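Local coordinates for protein EreC (Klebsiella pneumoniae, PDB 6XCQ) that probably hydrolyses the macrocyclic ester of erythromycin and related macrolides, conferring antibiotic resistance on its bacterial host, at residues T38-P42 / L77-L82; F71-S76 / V427-D433; I102-R106 / D165-Q169; I173-I177 / L244-A248. The protein carries 1 engineered substitution. One frame throughout, in Å; residues are numbered along the deposited sequence. Where two conformers were deposited one is given.

Contact 1. Residues T38-P42 / L77-L82; sequences TLLQP and LARASL
The hydroxyl of S81 donates a short hydrogen bond to the main-chain carbonyl of L39, with 2.6 Å between S81 OG and L39 O. It reaches the oxygen from above the carbonyl plane, 38° out of it. S81 carries OG beside its backbone N (chi1 -72°), which turns the hydroxyl toward the loop. The loop makes a type I turn from T38 to Q41, closed by the bond from Q41 N to T38 O (2.9 Å). P42 follows it and lays its ring over the helix: CG rests 3.9 Å from the CB of A80, while CD meets CD2 of L77 at 3.8 Å. L39 extends its chain away from its own backbone N (chi1 176°), and its CD2 comes within 3.8 Å of A78 CB. Beside it the branch CD2 of L40 reaches L77 CB at 4.0 Å, the two leucine side chains crossing at about a right angle. V425 and V427 of strand 423-427 also touch the L39 side chain. Beside this apolar packing, S81 OG to L39 O is the one hydrogen bond between the segments, and P42 O adds one to R84 farther along the helix; the buried S81 hydroxyl thus ties the turn after strand 33-36 to helix 73-90.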
loop_
_atom_site.group_PDB
_atom_site.type_symbol
_atom_site.label_atom_id
_atom_site.label_comp_id
_atom_site.label_asym_id
_atom_site.label_seq_id
_atom_site.Cartn_x
_atom_site.Cartn_y
_atom_site.Cartn_z
ATOM N N THR A 38 1.250 -2.921 -25.714
ATOM C CA THR A 38 -0.056 -2.442 -25.290
ATOM C C THR A 38 -0.129 -2.153 -23.791
ATOM O O THR A 38 -1.188 -1.733 -23.313
ATOM C CB THR A 38 -1.152 -3.443 -25.697
ATOM O OG1 THR A 38 -1.051 -4.651 -24.930
ATOM C CG2 THR A 38 -1.033 -3.779 -27.191
ATOM N N LEU A 39 0.977 -2.316 -23.051
ATOM C CA LEU A 39 0.914 -2.214 -21.590
ATOM C C LEU A 39 0.363 -0.866 -21.137
ATOM O O LEU A 39 -0.396 -0.794 -20.163
ATOM C CB LEU A 39 2.294 -2.439 -20.979
ATOM C CG LEU A 39 2.395 -2.261 -19.455
ATOM C CD1 LEU A 39 1.755 -3.429 -18.723
ATOM C CD2 LEU A 39 3.844 -2.091 -19.015
ATOM N N LEU A 40 0.720 0.214 -21.829
ATOM C CA LEU A 40 0.284 1.534 -21.403
ATOM C C LEU A 40 -1.036 1.942 -22.038
ATOM O O LEU A 40 -1.416 3.113 -21.961
ATOM C CB LEU A 40 1.369 2.569 -21.704
ATOM C CG LEU A 40 2.723 2.234 -21.066
ATOM C CD1 LEU A 40 3.787 3.214 -21.526
ATOM C CD2 LEU A 40 2.641 2.179 -19.533
ATOM N N GLN A 41 -1.754 1.002 -22.645
ATOM C CA GLN A 41 -3.035 1.280 -23.289
ATOM C C GLN A 41 -4.065 0.280 -22.786
ATOM O O GLN A 41 -4.424 -0.672 -23.492
ATOM C CB GLN A 41 -2.882 1.260 -24.812
ATOM C CG GLN A 41 -1.757 2.193 -25.267
ATOM C CD GLN A 41 -1.706 2.378 -26.762
ATOM O OE1 GLN A 41 -2.738 2.364 -27.428
ATOM N NE2 GLN A 41 -0.499 2.555 -27.302
ATOM N N PRO A 42 -4.580 0.482 -21.565
ATOM C CA PRO A 42 -5.493 -0.507 -20.970
ATOM C C PRO A 42 -6.729 -0.804 -21.804
ATOM O O PRO A 42 -7.273 -1.910 -21.709
ATOM C CB PRO A 42 -5.880 0.140 -19.630
ATOM C CG PRO A 42 -4.828 1.157 -19.355
ATOM C CD PRO A 42 -4.360 1.641 -20.684
ATOM N N LEU A 77 -1.003 3.637 -15.535
ATOM C CA LEU A 77 -1.436 2.982 -16.765
ATOM C C LEU A 77 -1.124 1.489 -16.740
ATOM O O LEU A 77 -1.989 0.660 -17.053
ATOM C CB LEU A 77 -0.774 3.647 -17.975
ATOM C CG LEU A 77 -1.451 4.935 -18.431
ATOM C CD1 LEU A 77 -0.609 5.642 -19.500
ATOM C CD2 LEU A 77 -2.871 4.651 -18.943
ATOM N N ALA A 78 0.118 1.131 -16.391
ATOM C CA ALA A 78 0.496 -0.281 -16.366
ATOM C C ALA A 78 -0.295 -1.043 -15.315
ATOM O O ALA A 78 -0.633 -2.212 -15.519
ATOM C CB ALA A 78 1.998 -0.442 -16.110
ATOM N N ARG A 79 -0.583 -0.409 -14.175
ATOM C CA ARG A 79 -1.386 -1.080 -13.155
ATOM C C ARG A 79 -2.781 -1.390 -13.675
ATOM O O ARG A 79 -3.295 -2.493 -13.466
ATOM C CB ARG A 79 -1.479 -0.227 -11.893
ATOM C CG ARG A 79 -0.242 -0.282 -11.043
ATOM C CD ARG A 79 -0.365 0.623 -9.848
ATOM N NE ARG A 79 0.566 0.202 -8.812
ATOM C CZ ARG A 79 0.707 0.805 -7.641
ATOM N NH1 ARG A 79 -0.023 1.876 -7.353
ATOM N NH2 ARG A 79 1.582 0.333 -6.761
ATOM N N ALA A 80 -3.406 -0.432 -14.363
ATOM C CA ALA A 80 -4.737 -0.676 -14.905
ATOM C C ALA A 80 -4.718 -1.835 -15.890
ATOM O O ALA A 80 -5.614 -2.690 -15.875
ATOM C CB ALA A 80 -5.279 0.589 -15.566
ATOM N N SER A 81 -3.692 -1.895 -16.744
ATOM C CA SER A 81 -3.610 -3.003 -17.695
ATOM C C SER A 81 -3.458 -4.343 -16.980
ATOM O O SER A 81 -4.097 -5.331 -17.349
ATOM C CB SER A 81 -2.444 -2.781 -18.662
ATOM O OG SER A 81 -2.756 -1.728 -19.564
ATOM N N LEU A 82 -2.594 -4.405 -15.971
ATOM C CA LEU A 82 -2.376 -5.678 -15.307
ATOM C C LEU A 82 -3.560 -6.053 -14.416
ATOM O O LEU A 82 -3.803 -7.238 -14.186
ATOM C CB LEU A 82 -1.076 -5.626 -14.516
ATOM C CG LEU A 82 0.120 -5.811 -15.454
ATOM C CD1 LEU A 82 1.425 -5.406 -14.804
ATOM C CD2 LEU A 82 0.170 -7.262 -15.904
#

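Contact 2. Residues F71-S76 / V427-D433; sequences FVAEFS and VPSAGKD
E74, in the first turn of helix 73-90, points its carboxylate at the loop that follows strand 423-427, and just before the helix the two backbones form a single antiparallel bridge. V72, at the N-cap position, and K432 are its non-hydrogen-bonded pair, flanked by bonds from A73 N to G431 O (2.9 Å) and from D433 N to F71 O (2.8 Å). The bend of the E74 chain at chi2 (86°) lays the carboxylate against the loop, where its two oxygens meet different donors. OE1 takes the G431 N-H on its syn side at 2.9 Å, whereas OE2 is met by S429 OG, also 2.9 Å away, from well above the carboxylate plane. A loop amide and a hydroxyl therefore fix the rotation of one acid. V427 CG2 lies between the E74 and F75 side chains, 3.8 Å from E74 CB and approaching F75 CE1 at a slant, at 3.7 Å. A separate apolar patch forms where V72 CG1 packs on A430 CB at 3.6 Å. F343 and H345 of strand 338-345 also touch F75. D433 OD2, also bonded to S134 of helix 126-146, accepts from a water 2.7 Å away that donates to V72 O too and accepts from S76 OG.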
loop_
_atom_site.group_PDB
_atom_site.type_symbol
_atom_site.label_atom_id
_atom_site.label_comp_id
_atom_site.label_asym_id
_atom_site.label_seq_id
_atom_site.Cartn_x
_atom_site.Cartn_y
_atom_site.Cartn_z
ATOM N N PHE A 71 3.375 8.418 -7.726
ATOM C CA PHE A 71 2.895 9.599 -8.455
ATOM C C PHE A 71 3.332 9.618 -9.918
ATOM O O PHE A 71 3.491 10.694 -10.503
ATOM C CB PHE A 71 3.333 10.894 -7.761
ATOM C CG PHE A 71 3.081 10.893 -6.267
ATOM C CD1 PHE A 71 1.803 10.691 -5.771
ATOM C CD2 PHE A 71 4.118 11.077 -5.372
ATOM C CE1 PHE A 71 1.555 10.694 -4.394
ATOM C CE2 PHE A 71 3.882 11.069 -3.992
ATOM C CZ PHE A 71 2.597 10.876 -3.510
ATOM N N VAL A 72 3.480 8.449 -10.536
ATOM C CA VAL A 72 3.961 8.327 -11.913
ATOM C C VAL A 72 2.799 7.917 -12.808
ATOM O O VAL A 72 2.109 6.933 -12.523
ATOM C CB VAL A 72 5.108 7.309 -12.016
ATOM C CG1 VAL A 72 5.459 7.065 -13.462
ATOM C CG2 VAL A 72 6.332 7.769 -11.222
ATOM N N ALA A 73 2.598 8.659 -13.905
ATOM C CA ALA A 73 1.471 8.393 -14.799
ATOM C C ALA A 73 1.589 7.021 -15.448
ATOM O O ALA A 73 0.606 6.275 -15.529
ATOM C CB ALA A 73 1.387 9.476 -15.879
ATOM N N GLU A 74 2.789 6.678 -15.943
ATOM C CA GLU A 74 2.971 5.395 -16.618
ATOM C C GLU A 74 2.726 4.220 -15.683
ATOM O O GLU A 74 2.261 3.165 -16.124
ATOM C CB GLU A 74 4.386 5.296 -17.205
ATOM C CG GLU A 74 4.637 6.199 -18.412
ATOM C CD GLU A 74 5.065 7.601 -18.020
ATOM O OE1 GLU A 74 5.038 7.936 -16.813
ATOM O OE2 GLU A 74 5.438 8.376 -18.920
ATOM N N PHE A 75 3.029 4.372 -14.389
ATOM C CA PHE A 75 2.797 3.254 -13.490
ATOM C C PHE A 75 1.307 3.054 -13.238
ATOM O O PHE A 75 0.863 1.912 -13.118
ATOM C CB PHE A 75 3.583 3.443 -12.186
ATOM C CG PHE A 75 5.083 3.284 -12.358
ATOM C CD1 PHE A 75 5.596 2.460 -13.343
ATOM C CD2 PHE A 75 5.967 3.966 -11.543
ATOM C CE1 PHE A 75 6.969 2.305 -13.500
ATOM C CE2 PHE A 75 7.339 3.827 -11.699
ATOM C CZ PHE A 75 7.837 2.989 -12.672
ATOM N N SER A 76 0.507 4.131 -13.216
ATOM C CA SER A 76 -0.940 3.934 -13.114
ATOM C C SER A 76 -1.486 3.245 -14.356
ATOM O O SER A 76 -2.325 2.342 -14.249
ATOM C CB SER A 76 -1.661 5.261 -12.870
ATOM O OG SER A 76 -1.325 5.779 -11.601
ATOM N N VAL A 427 8.690 0.363 -17.932
ATOM C CA VAL A 427 8.070 1.279 -18.891
ATOM C C VAL A 427 9.132 2.256 -19.397
ATOM O O VAL A 427 10.214 2.354 -18.803
ATOM C CB VAL A 427 6.869 2.004 -18.260
ATOM C CG1 VAL A 427 5.821 0.979 -17.768
ATOM C CG2 VAL A 427 7.333 2.913 -17.108
ATOM N N PRO A 428 8.893 2.976 -20.498
ATOM C CA PRO A 428 9.978 3.777 -21.085
ATOM C C PRO A 428 10.315 5.041 -20.311
ATOM O O PRO A 428 11.440 5.544 -20.439
ATOM C CB PRO A 428 9.445 4.115 -22.490
ATOM C CG PRO A 428 8.450 3.044 -22.796
ATOM C CD PRO A 428 7.788 2.774 -21.457
ATOM N N SER A 429 9.387 5.576 -19.527
ATOM C CA SER A 429 9.572 6.878 -18.903
ATOM C C SER A 429 8.679 6.926 -17.676
ATOM O O SER A 429 7.759 6.116 -17.536
ATOM C CB SER A 429 9.226 8.015 -19.877
ATOM O OG SER A 429 7.897 7.842 -20.353
ATOM N N ALA A 430 8.949 7.889 -16.779
ATOM C CA ALA A 430 8.188 7.987 -15.519
ATOM C C ALA A 430 7.865 9.456 -15.233
ATOM O O ALA A 430 8.528 10.115 -14.433
ATOM C CB ALA A 430 8.953 7.344 -14.352
ATOM N N GLY A 431 6.819 9.967 -15.877
ATOM C CA GLY A 431 6.425 11.346 -15.698
ATOM C C GLY A 431 5.430 11.527 -14.559
ATOM O O GLY A 431 4.654 10.630 -14.240
ATOM N N LYS A 432 5.465 12.706 -13.937
ATOM C CA LYS A 432 4.558 12.970 -12.826
ATOM C C LYS A 432 3.112 12.916 -13.300
ATOM O O LYS A 432 2.742 13.535 -14.300
ATOM C CB LYS A 432 4.835 14.332 -12.168
ATOM C CG LYS A 432 3.811 14.641 -11.061
ATOM C CD LYS A 432 4.221 15.758 -10.108
ATOM C CE LYS A 432 4.354 17.086 -10.817
ATOM N NZ LYS A 432 3.173 17.382 -11.661
ATOM N N ASP A 433 2.302 12.148 -12.579
ATOM C CA ASP A 433 0.870 12.096 -12.819
ATOM C C ASP A 433 0.267 13.498 -12.767
ATOM O O ASP A 433 0.464 14.233 -11.797
ATOM C CB ASP A 433 0.240 11.197 -11.753
ATOM C CG ASP A 433 -1.219 10.892 -12.008
ATOM O OD1 ASP A 433 -1.946 11.735 -12.574
ATOM O OD2 ASP A 433 -1.647 9.799 -11.588
HETATM O O HOH W 1 0.058 7.933 -10.645
#

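Contact 3. Residues I102-R106 / D165-Q169; sequences IQASR and DDLAQ
I102 and R106, one turn apart on helix 101-112, both reach D165 of helix 164-177. The helix segments run almost perpendicular, at 88°, with axes 11.7 Å apart, and side chains rather than backbones make most of the contact. The tighter part centres on I102. Its chain carries CD1 to the main-chain oxygen of D165 (3.3 Å) and to D165 CB (3.7 Å). The Q169 side chain runs antiparallel alongside the isoleucine, although Q169 has two conformers, which leaves the details of that approach doubtful; its OE1 is hydrogen-bonded to R251 of helix 244-267. I102 CG2 also lies against one face of the R106 guanidinium, 3.4 Å above the plane and displaced from its centre, so the isoleucine packs against the arginine as well as against the neighbouring helix.

The outer side is less closely packed and rests on one strong and one weak charged bond and a water. The R106 chain is extended from CG to NE and brings NH1 to D165 OD2 at 2.8 Å. That oxygen lies in the guanidinium plane, but the arginine meets it from 42° above the carboxylate plane, the two flat groups being turned 61° apart. The second link, from NH2 to D165 OD1, is weak at 3.4 Å, so the pairing is lopsided. Near the N-terminal end of helix 101-112 a water accepts from I102 N and donates to D166 OD1, 2.8 Å from it; D166 OD2 bonds S254. This sparse, near-perpendicular meeting, held mainly by one isoleucine and one salt bridge, joins helices that follow strands 94-97 and 151-154, adjacent parallel strands of the central alpha/beta sheet.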
loop_
_atom_site.group_PDB
_atom_site.type_symbol
_atom_site.label_atom_id
_atom_site.label_comp_id
_atom_site.label_asym_id
_atom_site.label_seq_id
_atom_site.Cartn_x
_atom_site.Cartn_y
_atom_site.Cartn_z
ATOM N N ILE A 102 -11.127 2.313 6.957
ATOM C CA ILE A 102 -12.217 3.275 6.857
ATOM C C ILE A 102 -12.040 4.156 5.621
ATOM O O ILE A 102 -13.007 4.461 4.913
ATOM C CB ILE A 102 -12.298 4.102 8.145
ATOM C CG1 ILE A 102 -12.694 3.183 9.319
ATOM C CG2 ILE A 102 -13.291 5.237 7.971
ATOM C CD1 ILE A 102 -12.629 3.842 10.683
ATOM N N GLN A 103 -10.809 4.595 5.351
ATOM C CA GLN A 103 -10.552 5.304 4.104
ATOM C C GLN A 103 -11.028 4.492 2.910
ATOM O O GLN A 103 -11.635 5.029 1.979
ATOM C CB GLN A 103 -9.055 5.605 3.974
ATOM C CG GLN A 103 -8.578 6.766 4.817
ATOM C CD GLN A 103 -7.084 7.001 4.679
ATOM O OE1 GLN A 103 -6.280 6.073 4.801
ATOM N NE2 GLN A 103 -6.705 8.248 4.416
ATOM N N ALA A 104 -10.789 3.184 2.933
ATOM C CA ALA A 104 -11.176 2.363 1.793
ATOM C C ALA A 104 -12.688 2.198 1.688
ATOM O O ALA A 104 -13.210 2.050 0.581
ATOM C CB ALA A 104 -10.501 0.988 1.873
ATOM N N SER A 105 -13.414 2.173 2.813
ATOM C CA SER A 105 -14.869 2.041 2.714
ATOM C C SER A 105 -15.470 3.229 1.972
ATOM O O SER A 105 -16.407 3.067 1.183
ATOM C CB SER A 105 -15.500 1.892 4.104
ATOM O OG SER A 105 -15.199 3.017 4.906
ATOM N N ARG A 106 -14.914 4.422 2.183
ATOM C CA ARG A 106 -15.355 5.599 1.443
ATOM C C ARG A 106 -15.025 5.475 -0.037
ATOM O O ARG A 106 -15.820 5.877 -0.890
ATOM C CB ARG A 106 -14.712 6.851 2.032
ATOM C CG ARG A 106 -15.046 7.035 3.503
ATOM C CD ARG A 106 -14.492 8.333 4.038
ATOM N NE ARG A 106 -14.866 8.524 5.436
ATOM C CZ ARG A 106 -14.007 8.551 6.450
ATOM N NH1 ARG A 106 -12.700 8.412 6.234
ATOM N NH2 ARG A 106 -14.459 8.729 7.686
ATOM N N ASP A 165 -10.710 8.500 12.880
ATOM C CA ASP A 165 -11.733 7.622 12.308
ATOM C C ASP A 165 -11.782 6.295 13.056
ATOM O O ASP A 165 -12.860 5.783 13.367
ATOM C CB ASP A 165 -11.469 7.339 10.820
ATOM C CG ASP A 165 -11.771 8.521 9.891
ATOM O OD1 ASP A 165 -12.422 9.511 10.290
ATOM O OD2 ASP A 165 -11.329 8.432 8.725
ATOM N N ASP A 166 -10.614 5.710 13.332
ATOM C CA ASP A 166 -10.604 4.401 13.975
ATOM C C ASP A 166 -11.225 4.481 15.362
ATOM O O ASP A 166 -12.041 3.634 15.734
ATOM C CB ASP A 166 -9.183 3.856 14.060
ATOM C CG ASP A 166 -8.660 3.361 12.712
ATOM O OD1 ASP A 166 -9.381 2.603 12.022
ATOM O OD2 ASP A 166 -7.518 3.720 12.358
ATOM N N LEU A 167 -10.837 5.493 16.139
ATOM C CA LEU A 167 -11.348 5.638 17.496
ATOM C C LEU A 167 -12.838 5.922 17.496
ATOM O O LEU A 167 -13.566 5.464 18.387
ATOM C CB LEU A 167 -10.613 6.759 18.218
ATOM C CG LEU A 167 -9.174 6.503 18.650
ATOM C CD1 LEU A 167 -8.400 7.810 18.583
ATOM C CD2 LEU A 167 -9.126 5.899 20.053
ATOM N N ALA A 168 -13.307 6.698 16.521
ATOM C CA ALA A 168 -14.721 7.047 16.475
ATOM C C ALA A 168 -15.573 5.831 16.148
ATOM O O ALA A 168 -16.650 5.652 16.725
ATOM C CB ALA A 168 -14.960 8.160 15.452
ATOM N N GLN A 169 -15.122 5.000 15.206
ATOM C CA GLN A 169 -15.844 3.767 14.925
ATOM C C GLN A 169 -15.775 2.827 16.118
ATOM O O GLN A 169 -16.786 2.225 16.500
ATOM C CB GLN A 169 -15.287 3.083 13.672
ATOM C CG GLN A 169 -16.096 1.868 13.266
ATOM C CD GLN A 169 -15.371 0.953 12.295
ATOM O OE1 GLN A 169 -15.358 -0.265 12.465
ATOM N NE2 GLN A 169 -14.771 1.536 11.269
HETATM O O HOH W 2 -9.046 2.515 9.215
#

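Contact 4. Residues I173-I177 / L244-A248; sequences IIKVI and LFRKA
The carbonyl oxygen of I173 is gripped by two backbone amides of its own last helical turn, V176 N at 2.8 Å and I177 N at 3.0 Å, and the side chain of the same residue packs against the neighbouring helix. This is a roughly antiparallel helix-helix contact: the end of helix 164-177 meets the start of helix 244-267, their short segments crossing at -140° with axes 10.1 Å apart. The interface is apolar. I173 splits its branches along the partner helix, CG2 lying 3.5 Å from the main-chain oxygen of L244 and 3.8 Å from A248 CB, while CD1 turns across K247 and touches its CB at 3.7 Å. L244 lies against both isoleucines, crossing each at a slant. Its CD1 meets I177 CG2 at 3.7 Å, and its CD2 is turned toward I173 CG1. I177 places CG1 between its backbone N and carbonyl carbon (chi1 78°), which leaves CG2 for L244 and sends CD1 out over the backbone of F245. F245 itself packs on A233 and L236 of helix 233-236, and A248 touches L170 farther back on helix 164-177. At the outer margin, where V176 is exposed, its CG1 stands 4.2 Å from L244 CD1.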
loop_
_atom_site.group_PDB
_atom_site.type_symbol
_atom_site.label_atom_id
_atom_site.label_comp_id
_atom_site.label_asym_id
_atom_site.label_seq_id
_atom_site.Cartn_x
_atom_site.Cartn_y
_atom_site.Cartn_z
ATOM N N ILE A 173 -18.964 1.105 18.161
ATOM C CA ILE A 173 -19.086 -0.332 18.377
ATOM C C ILE A 173 -19.103 -0.638 19.869
ATOM O O ILE A 173 -19.996 -1.331 20.371
ATOM C CB ILE A 173 -17.949 -1.076 17.656
ATOM C CG1 ILE A 173 -18.102 -0.943 16.134
ATOM C CG2 ILE A 173 -17.904 -2.529 18.089
ATOM C CD1 ILE A 173 -16.821 -1.288 15.364
ATOM N N ILE A 174 -18.125 -0.106 20.601
ATOM C CA ILE A 174 -18.002 -0.398 22.025
ATOM C C ILE A 174 -19.272 0.012 22.764
ATOM O O ILE A 174 -19.715 -0.673 23.696
ATOM C CB ILE A 174 -16.752 0.292 22.598
ATOM C CG1 ILE A 174 -15.481 -0.444 22.163
ATOM C CG2 ILE A 174 -16.805 0.382 24.093
ATOM C CD1 ILE A 174 -15.472 -1.895 22.527
ATOM N N LYS A 175 -19.902 1.108 22.332
ATOM C CA LYS A 175 -21.142 1.536 22.976
ATOM C C LYS A 175 -22.185 0.434 22.947
ATOM O O LYS A 175 -22.972 0.285 23.895
ATOM C CB LYS A 175 -21.709 2.788 22.300
ATOM C CG LYS A 175 -22.991 3.272 22.988
ATOM C CD LYS A 175 -23.903 4.054 22.066
ATOM C CE LYS A 175 -25.382 3.743 22.345
ATOM N NZ LYS A 175 -25.696 3.509 23.794
ATOM N N VAL A 176 -22.197 -0.361 21.882
ATOM C CA VAL A 176 -23.177 -1.430 21.768
ATOM C C VAL A 176 -22.735 -2.661 22.540
ATOM O O VAL A 176 -23.503 -3.224 23.327
ATOM C CB VAL A 176 -23.441 -1.758 20.291
ATOM C CG1 VAL A 176 -24.422 -2.890 20.191
ATOM C CG2 VAL A 176 -23.979 -0.513 19.572
ATOM N N ILE A 177 -21.492 -3.098 22.345
ATOM C CA ILE A 177 -21.132 -4.448 22.767
ATOM C C ILE A 177 -20.356 -4.496 24.079
ATOM O O ILE A 177 -20.229 -5.583 24.660
ATOM C CB ILE A 177 -20.329 -5.173 21.666
ATOM C CG1 ILE A 177 -18.881 -4.683 21.657
ATOM C CG2 ILE A 177 -20.971 -4.964 20.293
ATOM C CD1 ILE A 177 -17.979 -5.416 20.653
ATOM N N LEU A 244 -19.401 -7.245 15.009
ATOM C CA LEU A 244 -18.891 -6.052 15.681
ATOM C C LEU A 244 -17.648 -6.349 16.518
ATOM O O LEU A 244 -16.789 -5.474 16.666
ATOM C CB LEU A 244 -19.978 -5.410 16.548
ATOM C CG LEU A 244 -21.223 -4.816 15.869
ATOM C CD1 LEU A 244 -22.154 -4.204 16.917
ATOM C CD2 LEU A 244 -20.830 -3.780 14.850
ATOM N N PHE A 245 -17.524 -7.557 17.076
ATOM C CA PHE A 245 -16.300 -7.886 17.801
ATOM C C PHE A 245 -15.088 -7.825 16.872
ATOM O O PHE A 245 -14.052 -7.244 17.217
ATOM C CB PHE A 245 -16.382 -9.272 18.451
ATOM C CG PHE A 245 -15.044 -9.768 18.916
ATOM C CD1 PHE A 245 -14.466 -9.254 20.071
ATOM C CD2 PHE A 245 -14.317 -10.669 18.156
ATOM C CE1 PHE A 245 -13.200 -9.672 20.477
ATOM C CE2 PHE A 245 -13.051 -11.087 18.554
ATOM C CZ PHE A 245 -12.498 -10.593 19.714
ATOM N N ARG A 246 -15.205 -8.437 15.692
ATOM C CA ARG A 246 -14.112 -8.442 14.721
ATOM C C ARG A 246 -13.752 -7.029 14.287
ATOM O O ARG A 246 -12.566 -6.689 14.164
ATOM C CB ARG A 246 -14.508 -9.288 13.509
ATOM C CG ARG A 246 -13.362 -9.659 12.572
ATOM C CD ARG A 246 -13.196 -8.661 11.431
ATOM N NE ARG A 246 -14.418 -8.478 10.654
ATOM C CZ ARG A 246 -14.659 -7.409 9.904
ATOM N NH1 ARG A 246 -13.761 -6.435 9.831
ATOM N NH2 ARG A 246 -15.794 -7.311 9.230
ATOM N N LYS A 247 -14.762 -6.196 14.026
ATOM C CA LYS A 247 -14.485 -4.814 13.638
ATOM C C LYS A 247 -13.815 -4.057 14.773
ATOM O O LYS A 247 -12.848 -3.327 14.537
ATOM C CB LYS A 247 -15.761 -4.100 13.184
ATOM C CG LYS A 247 -16.324 -4.654 11.891
ATOM C CD LYS A 247 -17.547 -3.877 11.422
ATOM C CE LYS A 247 -17.886 -4.223 9.980
ATOM N NZ LYS A 247 -19.128 -3.560 9.519
ATOM N N ALA A 248 -14.286 -4.235 16.023
ATOM C CA ALA A 248 -13.619 -3.561 17.140
ATOM C C ALA A 248 -12.169 -4.008 17.262
ATOM O O ALA A 248 -11.263 -3.182 17.451
ATOM C CB ALA A 248 -14.358 -3.815 18.461
#

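The four contacts form two pairs. Contacts 1 and 2 share helix 73-90, with centres about 11 Å apart; they touch where L40 CD2 packs on V427 CG1 (3.8 Å), so the N-terminal loop and the loop near the C-terminus cover successive parts of one helix. Contacts 3 and 4, with centres about 14 Å apart, are joined by helix 164-177, which both use. Contact 3 links this helical region to helix 101-112, which follows strand 94-97 of the central sheet; contact 4 extends it outward. The pairs are well separated: centres of contacts 2 and 3 lie about 30 Å apart, and those of contacts 1 and 4, on opposite sides of the chain's centre, about 41 Å.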